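Local coordinates for protein glucosidase (PDB 5Z3K) that probably hydrolyses O-glycosidic bonds as a beta-glucosidase of glycoside hydrolase family 39, at residues F154-F160 with G193-F199; L224-W228 with I242-V246. One frame throughout, in Å; residues are numbered along the deposited sequence.

Contact 1 of 2, residues F154-F160 with G193-F199; sequences FGDQPDF and GGPCVAF
Two neighbouring parallel strands of a TIM barrel, 151-154 and 191-197, meet here where they run out into loops. The register pairs Phe154 with Gly194, Gly155 with Pro195, Asp156 with Cys196 and Gln157 with Ala198. Regular pairing is brief: Phe154 N donates to Gly193 O at 2.9 Å. Phe154 O then receives only CA-H...O contacts, from Gly194 CA (3.5 Å) and Pro195 CA (3.4 Å), because the proline, entered through a cis peptide bond, has no NH to offer. A side chain on Gly155 (phi 117°, psi 154°) would collide with Pro195 O, and one on Gly194 with Phe154 O, so both positions suit glycine. Cys196 and Gln157 adopt left-handed backbone angles, and Gln157 N bonds Cys196 O at 2.9 Å. Cys196 (t) points toward the other segment, CB 3.7 Å from Asp156 CA. Gln157 also opens a type I turn, closed by Phe160 N to Gln157 O (3.1 Å); Pro158 suits its second position and packs CG on Pro195 CB (4.2 Å). From this turn Asp159 (p) points its carboxylate across: OD1 accepts Ala198 N at 2.9 Å and OD2 accepts Phe199 N at 3.0 Å. Phe160 (t) and Phe199 (m) meet rim to rim, centroids 5.5 Å apart, beside the small Ala198 CB. Asp156 (t) points away; OD1 takes Gln157 NE2 at 3.0 Å, while OD2 is hydrogen-bonded to Tyr264 OH and salt-bridged to Arg55. Where pairing between these segments lapses, the Asp159 carboxylate thus takes over, accepting two consecutive backbone NH groups.

Contact 2 of 2, residues L224-W228 with I242-V246; sequences LSWMW and IAAEV
Helix 238-252 covers the outer side of barrel strand 223-229, as in the first half of a beta-alpha-beta crossover. The segments 224-228 and 242-246 run roughly antiparallel, at 148°, with their axes 10.5 Å apart; the CA atoms of Trp226 and Val246 face each other at 8.7 Å, those of Trp228 and Ile242 at 7.8 Å. Strand alternation turns Leu224, Trp226 and Trp228 toward the helix and the two residues between them away. On the helix, one turn separates Ile242 from Val246, joined by Val246 N to Ile242 O (2.9 Å), so both face the strand.

CH-pi contacts come first. Ile242 (m, m) sets CG1 3.7 Å from the centroid of the Trp228 five-membered ring, and Val246 (t) sets CG1 4.3 Å from that of Trp226, each over a ring face. Other apolar contacts fill the remainder: Trp226, in the p rotamer, reaches Ile242 CG2 with CZ3 (3.4 Å) and Ala243 CB with CZ2 (3.7 Å), a methyl small enough to admit the indole, and Leu224 CD1 meets Val246 CG1 at 4.1 Å.

The one polar atom of the Trp228 (t) indole, NE1, is hydrogen-bonded to Asp238 OD2, at the start of the same helix. With no hydrogen bond between the segments, cohesion here rests on buried apolar surface and shape.

Overall arrangement
Contacts 1 and 2 follow one another along the chain and sit side by side in the same eight-stranded barrel, their centres about 11 Å apart. Strands 191-197 and 223-229 join them, with probable hydrogen bonds Gly194 O to Ser225 N and Val197 O to Met227 N, both 2.9 Å. Met227, a selenomethionine, turns away from the helix of contact 2 and brings CE within 3.2 Å of Gln157 CG in contact 1; Ser225 OG bonds Glu153 and, weakly, Cys196 N. Contact 1 lies at the C-terminal strand ends, where TIM-barrel glycoside hydrolases carry their active sites, whereas contact 2 fills the layer between barrel and outer helix.

Contact 1 of 2, residues F154-F160 with G193-F199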
loop_
_atom_site.group_PDB
_atom_site.type_symbol
_atom_site.label_atom_id
_atom_site.label_comp_id
_atom_site.label_asym_id
_atom_site.label_seq_id
_atom_site.Cartn_x
_atom_site.Cartn_y
_atom_site.Cartn_z
ATOM N N PHE A 154 -3.340 -5.610 -14.295
ATOM C CA PHE A 154 -2.812 -5.228 -15.598
ATOM C C PHE A 154 -2.655 -3.717 -15.664
ATOM O O PHE A 154 -3.644 -2.982 -15.589
ATOM C CB PHE A 154 -3.698 -5.693 -16.754
ATOM C CG PHE A 154 -3.125 -5.320 -18.100
ATOM C CD1 PHE A 154 -2.190 -6.135 -18.717
ATOM C CD2 PHE A 154 -3.476 -4.125 -18.714
ATOM C CE1 PHE A 154 -1.624 -5.779 -19.945
ATOM C CE2 PHE A 154 -2.924 -3.760 -19.940
ATOM C CZ PHE A 154 -1.986 -4.588 -20.546
ATOM N N GLY A 155 -1.423 -3.261 -15.850
ATOM C CA GLY A 155 -1.176 -1.851 -16.077
ATOM C C GLY A 155 -0.330 -1.171 -15.018
ATOM O O GLY A 155 -0.293 -1.596 -13.859
ATOM N N ASP A 156 0.345 -0.094 -15.410
ATOM C CA ASP A 156 0.998 0.790 -14.450
ATOM C C ASP A 156 1.077 2.172 -15.081
ATOM O O ASP A 156 1.878 2.385 -15.992
ATOM C CB ASP A 156 2.383 0.269 -14.063
ATOM C CG ASP A 156 3.012 1.087 -12.947
ATOM O OD1 ASP A 156 3.650 2.110 -13.263
ATOM O OD2 ASP A 156 2.861 0.721 -11.756
ATOM N N GLN A 157 0.244 3.104 -14.599
ATOM C CA GLN A 157 0.258 4.495 -15.031
ATOM C C GLN A 157 0.238 4.665 -16.559
ATOM O O GLN A 157 1.088 5.360 -17.116
ATOM C CB GLN A 157 1.462 5.218 -14.443
ATOM C CG GLN A 157 1.878 4.659 -13.104
ATOM C CD GLN A 157 2.968 5.443 -12.401
ATOM O OE1 GLN A 157 2.954 6.671 -12.376
ATOM N NE2 GLN A 157 3.910 4.726 -11.798
ATOM N N PRO A 158 -0.730 4.056 -17.254
ATOM C CA PRO A 158 -0.814 4.280 -18.710
ATOM C C PRO A 158 -1.115 5.723 -19.076
ATOM O O PRO A 158 -0.824 6.129 -20.206
ATOM C CB PRO A 158 -1.954 3.348 -19.149
ATOM C CG PRO A 158 -2.816 3.227 -17.922
ATOM C CD PRO A 158 -1.819 3.177 -16.786
ATOM N N ASP A 159 -1.684 6.511 -18.158
ATOM C CA ASP A 159 -1.985 7.917 -18.409
ATOM C C ASP A 159 -0.840 8.846 -18.021
ATOM O O ASP A 159 -1.000 10.070 -18.091
ATOM C CB ASP A 159 -3.259 8.326 -17.658
ATOM C CG ASP A 159 -3.230 7.944 -16.177
ATOM O OD1 ASP A 159 -2.503 6.994 -15.807
ATOM O OD2 ASP A 159 -3.943 8.598 -15.379
ATOM N N PHE A 160 0.305 8.298 -17.613
ATOM C CA PHE A 160 1.465 9.101 -17.231
ATOM C C PHE A 160 2.247 9.467 -18.493
ATOM O O PHE A 160 3.359 8.993 -18.744
ATOM C CB PHE A 160 2.329 8.344 -16.231
ATOM C CG PHE A 160 3.295 9.209 -15.480
ATOM C CD1 PHE A 160 2.869 9.983 -14.418
ATOM C CD2 PHE A 160 4.633 9.228 -15.815
ATOM C CE1 PHE A 160 3.756 10.771 -13.720
ATOM C CE2 PHE A 160 5.525 10.016 -15.116
ATOM C CZ PHE A 160 5.084 10.785 -14.073
ATOM N N GLY A 193 -7.803 -6.931 -12.292
ATOM C CA GLY A 193 -8.176 -5.534 -12.345
ATOM C C GLY A 193 -7.049 -4.682 -12.888
ATOM O O GLY A 193 -6.036 -5.186 -13.369
ATOM N N GLY A 194 -7.252 -3.372 -12.813
ATOM C CA GLY A 194 -6.361 -2.409 -13.419
ATOM C C GLY A 194 -7.046 -1.062 -13.395
ATOM O O GLY A 194 -8.081 -0.905 -12.749
ATOM N N PRO A 195 -6.509 -0.069 -14.114
ATOM C CA PRO A 195 -5.304 -0.073 -14.941
ATOM C C PRO A 195 -4.150 0.630 -14.258
ATOM O O PRO A 195 -3.161 0.935 -14.913
ATOM C CB PRO A 195 -5.744 0.726 -16.161
ATOM C CG PRO A 195 -6.586 1.815 -15.519
ATOM C CD PRO A 195 -7.294 1.159 -14.341
ATOM N N CYS A 196 -4.302 0.915 -12.963
ATOM C CA CYS A 196 -3.340 1.695 -12.189
ATOM C C CYS A 196 -3.287 3.129 -12.702
ATOM O O CYS A 196 -2.247 3.601 -13.168
ATOM C CB CYS A 196 -1.945 1.058 -12.195
ATOM S SG CYS A 196 -0.814 1.850 -11.004
ATOM N N VAL A 197 -4.425 3.824 -12.588
ATOM C CA VAL A 197 -4.535 5.222 -12.987
ATOM C C VAL A 197 -3.547 6.075 -12.205
ATOM O O VAL A 197 -3.568 6.105 -10.967
ATOM C CB VAL A 197 -5.973 5.713 -12.762
ATOM C CG1 VAL A 197 -6.132 7.151 -13.261
ATOM C CG2 VAL A 197 -6.975 4.789 -13.440
ATOM N N ALA A 198 -2.703 6.818 -12.926
ATOM C CA ALA A 198 -1.749 7.702 -12.266
ATOM C C ALA A 198 -2.384 9.017 -11.835
ATOM O O ALA A 198 -1.967 9.596 -10.827
ATOM C CB ALA A 198 -0.562 7.995 -13.191
ATOM N N PHE A 199 -3.365 9.509 -12.590
ATOM C CA PHE A 199 -3.981 10.817 -12.359
ATOM C C PHE A 199 -5.478 10.631 -12.120
ATOM O O PHE A 199 -6.301 10.971 -12.983
ATOM C CB PHE A 199 -3.720 11.746 -13.546
ATOM C CG PHE A 199 -2.257 11.899 -13.890
ATOM C CD1 PHE A 199 -1.297 11.954 -12.894
ATOM C CD2 PHE A 199 -1.850 11.994 -15.207
ATOM C CE1 PHE A 199 0.041 12.096 -13.200
ATOM C CE2 PHE A 199 -0.518 12.141 -15.523
ATOM C CZ PHE A 199 0.431 12.192 -14.521
#

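Contact 2 of 2, residues L224-W228 with I242-V246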
loop_
_atom_site.group_PDB
_atom_site.type_symbol
_atom_site.label_atom_id
_atom_site.label_comp_id
_atom_site.label_asym_id
_atom_site.label_seq_id
_atom_site.Cartn_x
_atom_site.Cartn_y
_atom_site.Cartn_z
ATOM N N LEU A 224 -10.583 -1.708 -9.451
ATOM C CA LEU A 224 -10.049 -0.579 -10.196
ATOM C C LEU A 224 -8.864 -0.042 -9.405
ATOM O O LEU A 224 -9.024 0.369 -8.254
ATOM C CB LEU A 224 -11.126 0.493 -10.398
ATOM C CG LEU A 224 -10.963 1.647 -11.401
ATOM C CD1 LEU A 224 -9.954 2.694 -10.905
ATOM C CD2 LEU A 224 -10.623 1.154 -12.807
ATOM N N SER A 225 -7.681 -0.069 -10.002
ATOM C CA SER A 225 -6.479 0.325 -9.280
ATOM C C SER A 225 -6.019 1.716 -9.721
ATOM O O SER A 225 -6.203 2.119 -10.876
ATOM C CB SER A 225 -5.374 -0.716 -9.477
ATOM O OG SER A 225 -4.950 -0.758 -10.827
ATOM N N TRP A 226 -5.464 2.466 -8.767
ATOM C CA TRP A 226 -5.112 3.870 -8.961
ATOM C C TRP A 226 -4.049 4.246 -7.939
ATOM O O TRP A 226 -3.750 3.479 -7.020
ATOM C CB TRP A 226 -6.348 4.778 -8.824
ATOM C CG TRP A 226 -7.112 4.540 -7.555
ATOM C CD1 TRP A 226 -7.966 3.509 -7.302
ATOM C CD2 TRP A 226 -7.084 5.338 -6.360
ATOM N NE1 TRP A 226 -8.469 3.610 -6.027
ATOM C CE2 TRP A 226 -7.937 4.720 -5.424
ATOM C CE3 TRP A 226 -6.406 6.501 -5.987
ATOM C CZ2 TRP A 226 -8.157 5.246 -4.141
ATOM C CZ3 TRP A 226 -6.617 7.015 -4.708
ATOM C CH2 TRP A 226 -7.483 6.382 -3.804
HETATM N N MSE A 227 -3.487 5.448 -8.097
HETATM C CA MSE A 227 -2.396 5.896 -7.213
HETATM C C MSE A 227 -2.613 7.307 -6.686
HETATM O O MSE A 227 -3.363 8.086 -7.276
HETATM C CB MSE A 227 -1.053 5.827 -7.941
HETATM C CG MSE A 227 -0.615 7.100 -8.685
HETATM SE SE MSE A 227 1.112 6.673 -9.541
HETATM C CE MSE A 227 0.369 5.071 -10.268
ATOM N N TRP A 228 -1.948 7.636 -5.582
ATOM C CA TRP A 228 -1.985 8.996 -5.058
ATOM C C TRP A 228 -0.761 9.252 -4.185
ATOM O O TRP A 228 -0.354 8.387 -3.409
ATOM C CB TRP A 228 -3.254 9.280 -4.249
ATOM C CG TRP A 228 -3.395 10.749 -4.097
ATOM C CD1 TRP A 228 -3.129 11.500 -2.989
ATOM C CD2 TRP A 228 -3.759 11.666 -5.132
ATOM N NE1 TRP A 228 -3.337 12.838 -3.268
ATOM C CE2 TRP A 228 -3.712 12.962 -4.581
ATOM C CE3 TRP A 228 -4.122 11.514 -6.474
ATOM C CZ2 TRP A 228 -4.020 14.099 -5.326
ATOM C CZ3 TRP A 228 -4.427 12.641 -7.209
ATOM C CH2 TRP A 228 -4.383 13.916 -6.630
ATOM N N ILE A 242 -9.552 11.156 -2.259
ATOM C CA ILE A 242 -9.491 10.686 -3.645
ATOM C C ILE A 242 -10.364 9.450 -3.831
ATOM O O ILE A 242 -11.086 9.322 -4.830
ATOM C CB ILE A 242 -8.040 10.406 -4.080
ATOM C CG1 ILE A 242 -7.140 11.623 -3.851
ATOM C CG2 ILE A 242 -8.005 9.987 -5.552
ATOM C CD1 ILE A 242 -7.579 12.855 -4.598
ATOM N N ALA A 243 -10.315 8.518 -2.872
ATOM C CA ALA A 243 -11.050 7.267 -3.015
ATOM C C ALA A 243 -12.543 7.520 -3.141
ATOM O O ALA A 243 -13.239 6.809 -3.874
ATOM C CB ALA A 243 -10.772 6.344 -1.824
ATOM N N ALA A 244 -13.058 8.517 -2.421
ATOM C CA ALA A 244 -14.474 8.843 -2.535
ATOM C C ALA A 244 -14.822 9.243 -3.962
ATOM O O ALA A 244 -15.836 8.794 -4.513
ATOM C CB ALA A 244 -14.843 9.955 -1.546
ATOM N N GLU A 245 -13.975 10.062 -4.586
ATOM C CA GLU A 245 -14.237 10.497 -5.953
ATOM C C GLU A 245 -14.122 9.337 -6.936
ATOM O O GLU A 245 -14.941 9.209 -7.856
ATOM C CB GLU A 245 -13.283 11.629 -6.330
ATOM C CG GLU A 245 -13.477 12.134 -7.745
ATOM C CD GLU A 245 -14.847 12.754 -7.954
ATOM O OE1 GLU A 245 -15.499 13.108 -6.944
ATOM O OE2 GLU A 245 -15.268 12.881 -9.125
ATOM N N VAL A 246 -13.127 8.472 -6.746
ATOM C CA VAL A 246 -12.970 7.322 -7.629
ATOM C C VAL A 246 -14.154 6.382 -7.483
ATOM O O VAL A 246 -14.674 5.844 -8.470
ATOM C CB VAL A 246 -11.640 6.606 -7.333
ATOM C CG1 VAL A 246 -11.546 5.339 -8.152
ATOM C CG2 VAL A 246 -10.477 7.532 -7.620
#